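Local coordinates for protein YghZ aldo-keto reductase (Escherichia coli, PDB 3N6Q) that probably reduces aldehydes and ketones to alcohols with a nicotinamide cofactor, as a TIM-barrel member of the aldo-keto reductase family, at residues Ala262-Met273 against Gln327-Leu337; Ala47-Ile57 against Ala302-Val312. All blocks are in the same frame, centred on the assembly; numbering follows the deposited sequence. Where two conformers were deposited one is given.

Contact 1 of 2, residues Ala262-Met273 against Gln327-Leu337; sequences ANLNSLRLLNEM and QIDQHIADGEL
Gly-335 fits against the first turns of helix 261-276 where a side chain would collide with Ser-266: its CA lies 3.1 Å from Ser-266 OG, and any CB would run into that hydroxyl. With the glycine sunk this deep, the two backbones come close at Asn-263. Ser-266 is the matching small residue. Its OG donates to His-331 O at 2.7 Å, reaching the carbonyl from the face opposite the one used by Gly-335 N, so that two donors grip one oxygen. Asn-263 clasps the same helix end. Its ND2, with the side chain turned beside the backbone N (chi1 -71°), meets Gly-335 O at 2.7 Å, almost straight on to the carbonyl and in the plane of the amide, though the bond is bent at the hydrogen (139°), and a water bridges ND2 to Glu-336 O.

Farther along, Leu-337 folds back as a bump between the helices. Its CD1 rests on Ser-266 CB at 3.5 Å, its two methyls lie against Leu-267, and it faces Leu-270 tip to tip. The forked end of Leu-270 spreads over the hollow among Ile-328, His-331 and Ile-332.

The His-331 ring lies flat against Leu-269, whose CB makes a CH-pi contact over one face, 3.7 Å from the ring centroid, while Met-273 SD makes a sulfur-aromatic contact at the ring's edge, 3.6 Å from CD2. Methionine suits this end because its flexible chain bends at chi3, which lays CE against Ile-328 CG1 at 3.5 Å. Ile-328 also touches Trp-288 of helix 281-289, extending the apolar packing.

The whole is an antiparallel helix pair, axes 8.7 Å apart at 165°, in which helix 322-334 ends in a Schellman motif with Glu-336 at positive phi, on the periphery of an aldo-keto reductase TIM barrel.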
loop_
_atom_site.group_PDB
_atom_site.type_symbol
_atom_site.label_atom_id
_atom_site.label_comp_id
_atom_site.label_asym_id
_atom_site.label_seq_id
_atom_site.Cartn_x
_atom_site.Cartn_y
_atom_site.Cartn_z
ATOM N N ALA B 262 24.967 38.085 -37.991
ATOM C CA ALA B 262 24.169 38.886 -37.048
ATOM C C ALA B 262 24.051 38.200 -35.693
ATOM O O ALA B 262 24.139 38.866 -34.665
ATOM C CB ALA B 262 22.777 39.230 -37.589
ATOM N N ASN B 263 23.825 36.878 -35.691
ATOM C CA ASN B 263 23.797 36.130 -34.433
ATOM C C ASN B 263 25.080 36.359 -33.645
ATOM O O ASN B 263 25.046 36.636 -32.445
ATOM C CB ASN B 263 23.701 34.615 -34.678
ATOM C CG ASN B 263 22.358 34.158 -35.205
ATOM O OD1 ASN B 263 22.287 33.039 -35.706
ATOM N ND2 ASN B 263 21.281 34.957 -35.042
ATOM N N LEU B 264 26.209 36.146 -34.313
ATOM C CA LEU B 264 27.517 36.233 -33.679
ATOM C C LEU B 264 27.826 37.621 -33.143
ATOM O O LEU B 264 28.471 37.749 -32.080
ATOM C CB LEU B 264 28.632 35.810 -34.648
ATOM C CG LEU B 264 28.644 34.291 -34.881
ATOM C CD1 LEU B 264 29.409 33.914 -36.155
ATOM C CD2 LEU B 264 29.192 33.548 -33.675
ATOM N N ASN B 265 27.436 38.639 -33.914
ATOM C CA ASN B 265 27.629 40.020 -33.479
ATOM C C ASN B 265 26.902 40.276 -32.145
ATOM O O ASN B 265 27.451 40.918 -31.211
ATOM C CB ASN B 265 27.117 41.012 -34.523
ATOM C CG ASN B 265 27.666 42.413 -34.293
ATOM O OD1 ASN B 265 28.881 42.632 -34.373
ATOM N ND2 ASN B 265 26.785 43.352 -33.999
ATOM N N SER B 266 25.644 39.856 -32.074
ATOM C CA SER B 266 24.916 40.004 -30.827
ATOM C C SER B 266 25.491 39.165 -29.705
ATOM O O SER B 266 25.502 39.612 -28.575
ATOM C CB SER B 266 23.435 39.717 -30.997
ATOM O OG SER B 266 22.810 40.844 -31.597
ATOM N N LEU B 267 25.933 37.936 -29.971
ATOM C CA LEU B 267 26.572 37.165 -28.887
ATOM C C LEU B 267 27.861 37.824 -28.364
ATOM O O LEU B 267 28.148 37.760 -27.152
ATOM C CB LEU B 267 26.882 35.723 -29.299
ATOM C CG LEU B 267 25.637 34.881 -29.559
ATOM C CD1 LEU B 267 26.089 33.666 -30.369
ATOM C CD2 LEU B 267 25.044 34.459 -28.172
ATOM N N ARG B 268 28.625 38.432 -29.285
ATOM C CA ARG B 268 29.793 39.210 -28.924
ATOM C C ARG B 268 29.416 40.379 -28.002
ATOM O O ARG B 268 30.075 40.601 -27.018
ATOM C CB ARG B 268 30.563 39.688 -30.171
ATOM C CG ARG B 268 31.275 38.560 -30.974
ATOM C CD ARG B 268 32.026 39.049 -32.254
ATOM N NE ARG B 268 31.381 38.686 -33.527
ATOM C CZ ARG B 268 31.043 39.564 -34.471
ATOM N NH1 ARG B 268 31.257 40.859 -34.272
ATOM N NH2 ARG B 268 30.453 39.158 -35.601
ATOM N N LEU B 269 28.351 41.085 -28.308
ATOM C CA LEU B 269 27.952 42.238 -27.480
ATOM C C LEU B 269 27.395 41.768 -26.121
ATOM O O LEU B 269 27.673 42.360 -25.064
ATOM C CB LEU B 269 26.894 43.047 -28.214
ATOM C CG LEU B 269 27.428 43.877 -29.395
ATOM C CD1 LEU B 269 26.213 44.340 -30.267
ATOM C CD2 LEU B 269 28.221 45.062 -28.840
ATOM N N LEU B 270 26.696 40.641 -26.130
ATOM C CA LEU B 270 26.322 40.048 -24.836
ATOM C C LEU B 270 27.534 39.651 -23.980
ATOM O O LEU B 270 27.523 39.883 -22.740
ATOM C CB LEU B 270 25.361 38.864 -25.032
ATOM C CG LEU B 270 23.956 39.264 -25.512
ATOM C CD1 LEU B 270 23.292 37.965 -26.066
ATOM C CD2 LEU B 270 23.182 39.839 -24.304
ATOM N N ASN B 271 28.589 39.127 -24.602
ATOM C CA ASN B 271 29.791 38.724 -23.860
ATOM C C ASN B 271 30.493 39.968 -23.290
ATOM O O ASN B 271 31.078 39.926 -22.172
ATOM C CB ASN B 271 30.764 37.978 -24.799
ATOM C CG ASN B 271 31.983 37.463 -24.073
ATOM O OD1 ASN B 271 31.870 36.808 -23.036
ATOM N ND2 ASN B 271 33.173 37.809 -24.582
ATOM N N GLU B 272 30.462 41.052 -24.085
ATOM C CA GLU B 272 30.960 42.343 -23.586
ATOM C C GLU B 272 30.205 42.843 -22.352
ATOM O O GLU B 272 30.858 43.318 -21.380
ATOM C CB GLU B 272 31.070 43.392 -24.695
ATOM C CG GLU B 272 32.153 43.044 -25.655
ATOM C CD GLU B 272 32.267 44.011 -26.854
ATOM O OE1 GLU B 272 31.468 44.964 -26.977
ATOM O OE2 GLU B 272 33.127 43.744 -27.699
ATOM N N MET B 273 28.871 42.712 -22.362
ATOM C CA MET B 273 28.071 43.033 -21.177
ATOM C C MET B 273 28.515 42.199 -20.020
ATOM O O MET B 273 28.606 42.706 -18.889
ATOM C CB MET B 273 26.555 42.885 -21.377
ATOM C CG MET B 273 25.896 43.862 -22.406
ATOM S SD MET B 273 24.091 43.713 -22.416
ATOM C CE MET B 273 23.668 44.274 -20.727
ATOM N N GLN B 327 18.771 46.144 -22.203
ATOM C CA GLN B 327 19.902 46.102 -23.140
ATOM C C GLN B 327 20.160 44.637 -23.618
ATOM O O GLN B 327 20.434 44.364 -24.800
ATOM C CB GLN B 327 21.158 46.671 -22.463
ATOM C CG GLN B 327 21.262 48.223 -22.405
ATOM C CD GLN B 327 22.455 48.773 -21.601
ATOM O OE1 GLN B 327 22.903 48.182 -20.601
ATOM N NE2 GLN B 327 22.928 49.955 -22.004
ATOM N N ILE B 328 20.106 43.726 -22.669
ATOM C CA ILE B 328 20.226 42.284 -22.992
ATOM C C ILE B 328 19.137 41.899 -24.008
ATOM O O ILE B 328 19.437 41.363 -25.079
ATOM C CB ILE B 328 20.096 41.440 -21.703
ATOM C CG1 ILE B 328 21.409 41.570 -20.909
ATOM C CG2 ILE B 328 19.719 39.882 -22.075
ATOM C CD1 ILE B 328 21.340 41.021 -19.450
ATOM N N ASP B 329 17.882 42.240 -23.727
ATOM C CA ASP B 329 16.805 41.918 -24.674
ATOM C C ASP B 329 16.987 42.569 -26.033
ATOM O O ASP B 329 16.694 41.980 -27.083
ATOM C CB ASP B 329 15.436 42.289 -24.123
ATOM C CG ASP B 329 15.001 41.382 -22.984
ATOM O OD1 ASP B 329 15.748 40.422 -22.650
ATOM O OD2 ASP B 329 13.945 41.673 -22.390
ATOM N N GLN B 330 17.390 43.827 -26.031
ATOM C CA GLN B 330 17.643 44.466 -27.298
ATOM C C GLN B 330 18.716 43.765 -28.168
ATOM O O GLN B 330 18.543 43.669 -29.396
ATOM C CB GLN B 330 17.974 45.955 -27.076
ATOM C CG GLN B 330 18.106 46.761 -28.384
ATOM C CD GLN B 330 16.751 47.063 -28.969
ATOM O OE1 GLN B 330 15.880 47.621 -28.283
ATOM N NE2 GLN B 330 16.524 46.622 -30.207
ATOM N N HIS B 331 19.858 43.375 -27.589
ATOM C CA HIS B 331 20.898 42.670 -28.350
ATOM C C HIS B 331 20.298 41.372 -28.900
ATOM O O HIS B 331 20.600 40.974 -30.037
ATOM C CB HIS B 331 22.109 42.301 -27.482
ATOM C CG HIS B 331 22.972 43.467 -27.124
ATOM N ND1 HIS B 331 23.374 44.403 -28.054
ATOM C CD2 HIS B 331 23.511 43.844 -25.942
ATOM C CE1 HIS B 331 24.144 45.302 -27.460
ATOM N NE2 HIS B 331 24.271 44.964 -26.188
ATOM N N ILE B 332 19.424 40.754 -28.118
ATOM C CA ILE B 332 18.800 39.471 -28.581
ATOM C C ILE B 332 17.887 39.675 -29.791
ATOM O O ILE B 332 18.072 39.021 -30.833
ATOM C CB ILE B 332 18.146 38.662 -27.442
ATOM C CG1 ILE B 332 19.240 38.136 -26.498
ATOM C CG2 ILE B 332 17.336 37.445 -27.998
ATOM C CD1 ILE B 332 18.703 37.770 -25.084
ATOM N N ALA B 333 17.038 40.684 -29.706
ATOM C CA ALA B 333 16.174 41.113 -30.824
ATOM C C ALA B 333 16.994 41.530 -32.049
ATOM O O ALA B 333 16.744 41.018 -33.151
ATOM C CB ALA B 333 15.258 42.270 -30.365
ATOM N N ASP B 334 17.993 42.408 -31.863
ATOM C CA ASP B 334 18.837 42.864 -32.976
ATOM C C ASP B 334 19.540 41.715 -33.683
ATOM O O ASP B 334 19.831 41.807 -34.892
ATOM C CB ASP B 334 19.929 43.848 -32.520
ATOM C CG ASP B 334 19.387 45.195 -32.082
ATOM O OD1 ASP B 334 18.185 45.502 -32.263
ATOM O OD2 ASP B 334 20.199 45.960 -31.517
ATOM N N GLY B 335 19.965 40.709 -32.920
ATOM C CA GLY B 335 20.736 39.621 -33.508
ATOM C C GLY B 335 19.867 38.466 -33.987
ATOM O O GLY B 335 20.398 37.452 -34.421
ATOM N N GLU B 336 18.554 38.617 -33.815
ATOM C CA GLU B 336 17.552 37.553 -34.035
ATOM C C GLU B 336 17.859 36.247 -33.319
ATOM O O GLU B 336 17.764 35.155 -33.893
ATOM C CB GLU B 336 17.297 37.372 -35.540
ATOM C CG GLU B 336 16.715 38.683 -36.116
ATOM C CD GLU B 336 16.374 38.579 -37.589
ATOM O OE1 GLU B 336 15.170 38.595 -37.921
ATOM O OE2 GLU B 336 17.318 38.485 -38.405
ATOM N N LEU B 337 18.267 36.377 -32.060
ATOM C CA LEU B 337 18.757 35.240 -31.302
ATOM C C LEU B 337 17.679 34.371 -30.639
ATOM O O LEU B 337 18.011 33.360 -30.020
ATOM C CB LEU B 337 19.810 35.672 -30.276
ATOM C CG LEU B 337 21.224 35.981 -30.795
ATOM C CD1 LEU B 337 22.035 36.723 -29.708
ATOM C CD2 LEU B 337 21.905 34.688 -31.206
HETATM O O HOH W 1 18.661 34.034 -36.358
#

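Contact 2 of 2, residues Ala47-Ile57 against Ala302-Val312; sequences AILRKAFDLGI and ASRAEQLEENV
Lys-51 starts with CG anti to the backbone N (chi1 174°) and then bends at chi2 and chi3, which lays its CB and CG against Ala-305 and carries NZ to Glu-309 OE1, 2.7 Å away. Glu-309, extended beyond CG, crosses the lysine at about a right angle, and the ammonium meets the carboxylate from above its plane in a hydrogen-bonded salt bridge. Lysine suits this border because its methylenes pack, CG lying 3.7 Å from Ala-305 O, before the charge emerges. With an alanine in place of Lys-51, the Glu-309 carboxylate would probably lose its cationic mate and the methyl of Ala-305 part of its cover.

Beneath the bridge the contact is apolar. Leu-308 is the central knob: its CD1 presses on the backbone of the opposing helix, 3.6 Å from both Ile-48 O and Ala-52 N, an approach that the small Ala-52 permits. Ile-48 CD1 reaches over the turn before helix 305-312, to 3.6 Å from Ser-303 O. At the far end Leu-55 CD1 rests on Leu-308 CB at 3.7 Å, and Ile-57 CD1 meets Leu-308 CD2. Gly-56 between them takes the positive phi of a Schellman motif.

The helices run side by side at 25°, their axes 9.1 Å apart, over the barrel sheet: Ile-48, Ala-302 and Leu-308 rest on Leu-30 of strand 24-31, and Ala-52 on Phe-60 of strand 59-61.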
loop_
_atom_site.group_PDB
_atom_site.type_symbol
_atom_site.label_atom_id
_atom_site.label_comp_id
_atom_site.label_asym_id
_atom_site.label_seq_id
_atom_site.Cartn_x
_atom_site.Cartn_y
_atom_site.Cartn_z
ATOM N N ALA B 47 35.246 12.321 -11.030
ATOM C CA ALA B 47 35.803 13.646 -10.659
ATOM C C ALA B 47 34.700 14.717 -10.673
ATOM O O ALA B 47 34.640 15.592 -9.738
ATOM C CB ALA B 47 36.899 14.023 -11.601
ATOM N N ILE B 48 33.855 14.658 -11.711
ATOM C CA ILE B 48 32.659 15.504 -11.799
ATOM C C ILE B 48 31.709 15.362 -10.607
ATOM O O ILE B 48 31.299 16.387 -10.002
ATOM C CB ILE B 48 31.920 15.407 -13.162
ATOM C CG1 ILE B 48 32.858 15.714 -14.368
ATOM C CG2 ILE B 48 30.647 16.322 -13.100
ATOM C CD1 ILE B 48 32.430 15.143 -15.731
ATOM N N LEU B 49 31.280 14.135 -10.241
ATOM C CA LEU B 49 30.354 13.999 -9.106
ATOM C C LEU B 49 30.949 14.478 -7.817
ATOM O O LEU B 49 30.234 15.025 -6.914
ATOM C CB LEU B 49 29.864 12.530 -8.928
ATOM C CG LEU B 49 29.154 11.969 -10.183
ATOM C CD1 LEU B 49 28.675 10.505 -9.927
ATOM C CD2 LEU B 49 27.889 12.799 -10.511
ATOM N N ARG B 50 32.224 14.127 -7.614
ATOM C CA ARG B 50 32.837 14.478 -6.342
ATOM C C ARG B 50 32.960 15.993 -6.203
ATOM O O ARG B 50 32.736 16.533 -5.144
ATOM C CB ARG B 50 34.255 13.891 -6.232
ATOM C CG ARG B 50 34.237 12.368 -6.007
ATOM C CD ARG B 50 35.697 11.900 -5.820
ATOM N NE ARG B 50 35.783 10.485 -5.426
ATOM C CZ ARG B 50 36.913 9.900 -5.017
ATOM N NH1 ARG B 50 38.049 10.604 -4.973
ATOM N NH2 ARG B 50 36.921 8.596 -4.703
ATOM N N LYS B 51 33.358 16.624 -7.281
ATOM C CA LYS B 51 33.456 18.081 -7.285
ATOM C C LYS B 51 32.090 18.718 -7.069
ATOM O O LYS B 51 31.953 19.624 -6.194
ATOM C CB LYS B 51 34.114 18.583 -8.580
ATOM C CG LYS B 51 34.143 20.144 -8.746
ATOM C CD LYS B 51 35.010 20.768 -7.617
ATOM C CE LYS B 51 36.466 20.367 -7.788
ATOM N NZ LYS B 51 37.394 21.126 -6.883
ATOM N N ALA B 52 31.068 18.229 -7.806
ATOM C CA ALA B 52 29.707 18.730 -7.601
ATOM C C ALA B 52 29.317 18.729 -6.135
ATOM O O ALA B 52 28.908 19.762 -5.570
ATOM C CB ALA B 52 28.688 17.910 -8.433
ATOM N N PHE B 53 29.465 17.578 -5.486
ATOM C CA PHE B 53 29.028 17.437 -4.101
ATOM C C PHE B 53 29.891 18.280 -3.137
ATOM O O PHE B 53 29.358 18.853 -2.186
ATOM C CB PHE B 53 29.046 15.966 -3.695
ATOM C CG PHE B 53 28.388 15.681 -2.373
ATOM C CD1 PHE B 53 27.054 16.042 -2.146
ATOM C CD2 PHE B 53 29.111 15.068 -1.345
ATOM C CE1 PHE B 53 26.414 15.767 -0.913
ATOM C CE2 PHE B 53 28.455 14.740 -0.086
ATOM C CZ PHE B 53 27.130 15.089 0.121
ATOM N N ASP B 54 31.196 18.362 -3.405
ATOM C CA ASP B 54 32.100 19.222 -2.566
ATOM C C ASP B 54 31.720 20.716 -2.716
ATOM O O ASP B 54 32.054 21.542 -1.833
ATOM C CB ASP B 54 33.515 19.034 -3.021
ATOM C CG ASP B 54 34.153 17.751 -2.479
ATOM O OD1 ASP B 54 33.628 17.135 -1.548
ATOM O OD2 ASP B 54 35.241 17.482 -2.938
ATOM N N LEU B 55 31.084 21.069 -3.828
ATOM C CA LEU B 55 30.560 22.466 -4.007
ATOM C C LEU B 55 29.169 22.706 -3.439
ATOM O O LEU B 55 28.656 23.834 -3.516
ATOM C CB LEU B 55 30.598 22.899 -5.477
ATOM C CG LEU B 55 31.939 23.025 -6.173
ATOM C CD1 LEU B 55 31.703 23.060 -7.662
ATOM C CD2 LEU B 55 32.764 24.304 -5.672
ATOM N N GLY B 56 28.582 21.695 -2.781
ATOM C CA GLY B 56 27.229 21.818 -2.236
ATOM C C GLY B 56 26.134 21.446 -3.227
ATOM O O GLY B 56 24.955 21.630 -2.958
ATOM N N ILE B 57 26.503 21.015 -4.414
ATOM C CA ILE B 57 25.458 20.583 -5.364
ATOM C C ILE B 57 24.952 19.207 -4.916
ATOM O O ILE B 57 25.678 18.224 -4.990
ATOM C CB ILE B 57 25.987 20.549 -6.764
ATOM C CG1 ILE B 57 26.440 21.973 -7.167
ATOM C CG2 ILE B 57 24.910 19.995 -7.727
ATOM C CD1 ILE B 57 27.013 21.995 -8.514
ATOM N N ALA B 302 27.936 19.593 -16.837
ATOM C CA ALA B 302 29.399 19.739 -16.864
ATOM C C ALA B 302 30.125 18.567 -17.447
ATOM O O ALA B 302 29.800 17.419 -17.152
ATOM C CB ALA B 302 29.938 20.021 -15.459
ATOM N N SER B 303 31.144 18.846 -18.252
ATOM C CA SER B 303 32.031 17.826 -18.786
ATOM C C SER B 303 33.366 17.719 -18.051
ATOM O O SER B 303 34.174 16.835 -18.356
ATOM C CB SER B 303 32.298 18.095 -20.269
ATOM O OG SER B 303 32.737 19.435 -20.440
ATOM N N ARG B 304 33.639 18.646 -17.133
ATOM C CA ARG B 304 34.855 18.541 -16.301
ATOM C C ARG B 304 34.684 19.287 -15.009
ATOM O O ARG B 304 33.888 20.216 -14.943
ATOM C CB ARG B 304 36.064 19.112 -17.039
ATOM C CG ARG B 304 35.832 20.493 -17.569
ATOM C CD ARG B 304 36.842 20.796 -18.696
ATOM N NE ARG B 304 38.146 21.069 -18.113
ATOM C CZ ARG B 304 38.708 22.274 -18.033
ATOM N NH1 ARG B 304 38.117 23.330 -18.581
ATOM N NH2 ARG B 304 39.881 22.418 -17.423
ATOM N N ALA B 305 35.486 18.946 -14.004
ATOM C CA ALA B 305 35.326 19.542 -12.663
ATOM C C ALA B 305 35.395 21.065 -12.705
ATOM O O ALA B 305 34.603 21.742 -12.062
ATOM C CB ALA B 305 36.361 18.990 -11.693
ATOM N N GLU B 306 36.309 21.603 -13.518
ATOM C CA GLU B 306 36.590 23.044 -13.536
ATOM C C GLU B 306 35.365 23.845 -13.934
ATOM O O GLU B 306 35.202 24.998 -13.511
ATOM C CB GLU B 306 37.695 23.361 -14.565
ATOM C CG GLU B 306 39.097 22.922 -14.159
ATOM C CD GLU B 306 39.305 21.400 -14.169
ATOM O OE1 GLU B 306 38.549 20.651 -14.853
ATOM O OE2 GLU B 306 40.223 20.943 -13.434
ATOM N N GLN B 307 34.569 23.282 -14.846
ATOM C CA GLN B 307 33.390 23.973 -15.310
ATOM C C GLN B 307 32.464 24.260 -14.149
ATOM O O GLN B 307 31.861 25.337 -14.098
ATOM C CB GLN B 307 32.607 23.189 -16.381
ATOM C CG GLN B 307 31.457 24.075 -16.913
ATOM C CD GLN B 307 30.478 23.379 -17.867
ATOM O OE1 GLN B 307 30.832 22.394 -18.523
ATOM N NE2 GLN B 307 29.256 23.952 -18.007
ATOM N N LEU B 308 32.349 23.307 -13.210
ATOM C CA LEU B 308 31.469 23.496 -12.060
ATOM C C LEU B 308 31.995 24.638 -11.193
ATOM O O LEU B 308 31.231 25.501 -10.786
ATOM C CB LEU B 308 31.343 22.228 -11.215
ATOM C CG LEU B 308 30.666 21.066 -11.962
ATOM C CD1 LEU B 308 30.763 19.803 -11.068
ATOM C CD2 LEU B 308 29.182 21.470 -12.227
ATOM N N GLU B 309 33.304 24.636 -10.926
ATOM C CA GLU B 309 33.896 25.711 -10.130
ATOM C C GLU B 309 33.561 27.078 -10.775
ATOM O O GLU B 309 33.181 28.002 -10.102
ATOM C CB GLU B 309 35.410 25.498 -9.974
ATOM C CG GLU B 309 35.753 24.121 -9.373
ATOM C CD GLU B 309 37.276 23.855 -9.173
ATOM O OE1 GLU B 309 37.674 23.616 -8.010
ATOM O OE2 GLU B 309 38.069 23.859 -10.157
ATOM N N GLU B 310 33.649 27.181 -12.092
ATOM C CA GLU B 310 33.441 28.453 -12.766
ATOM C C GLU B 310 31.963 28.817 -12.708
ATOM O O GLU B 310 31.571 29.960 -12.398
ATOM C CB GLU B 310 33.896 28.331 -14.216
ATOM C CG GLU B 310 34.125 29.659 -14.959
ATOM C CD GLU B 310 32.868 30.203 -15.689
ATOM O OE1 GLU B 310 31.716 29.889 -15.281
ATOM O OE2 GLU B 310 33.044 30.961 -16.675
ATOM N N ASN B 311 31.106 27.833 -12.943
ATOM C CA ASN B 311 29.630 28.164 -13.034
ATOM C C ASN B 311 28.992 28.615 -11.698
ATOM O O ASN B 311 28.130 29.518 -11.640
ATOM C CB ASN B 311 28.884 26.952 -13.592
ATOM C CG ASN B 311 29.053 26.778 -15.101
ATOM O OD1 ASN B 311 28.666 25.735 -15.629
ATOM N ND2 ASN B 311 29.715 27.716 -15.776
ATOM N N VAL B 312 29.434 28.030 -10.599
ATOM C CA VAL B 312 28.802 28.301 -9.312
ATOM C C VAL B 312 29.101 29.734 -8.884
ATOM O O VAL B 312 28.398 30.279 -8.031
ATOM C CB VAL B 312 29.237 27.367 -8.169
ATOM C CG1 VAL B 312 28.693 25.895 -8.381
ATOM C CG2 VAL B 312 30.757 27.407 -7.951
#

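How the contacts relate
Both contacts pair helices on the outside of the same barrel and both are partly buried, yet they lie at different distances from its middle. The centre of contact 2 is about 15 Å from the centre of the chain and its residues rest directly on barrel strands, whereas the centre of contact 1 is about 25 Å out. Their centres are 29 Å apart and no atoms touch; the link is through the chain, since helix 305-312 of contact 2 is followed by helix 322-334 of contact 1. The geometry differs too: near-parallel helices in contact 2, antiparallel in contact 1. Contact 2 joins aliphatic packing to one peripheral salt bridge; contact 1 adds hydrogen bonds from neutral side chains to backbone carbonyls and a histidine ring met over a face by leucine and at its edge by methionine.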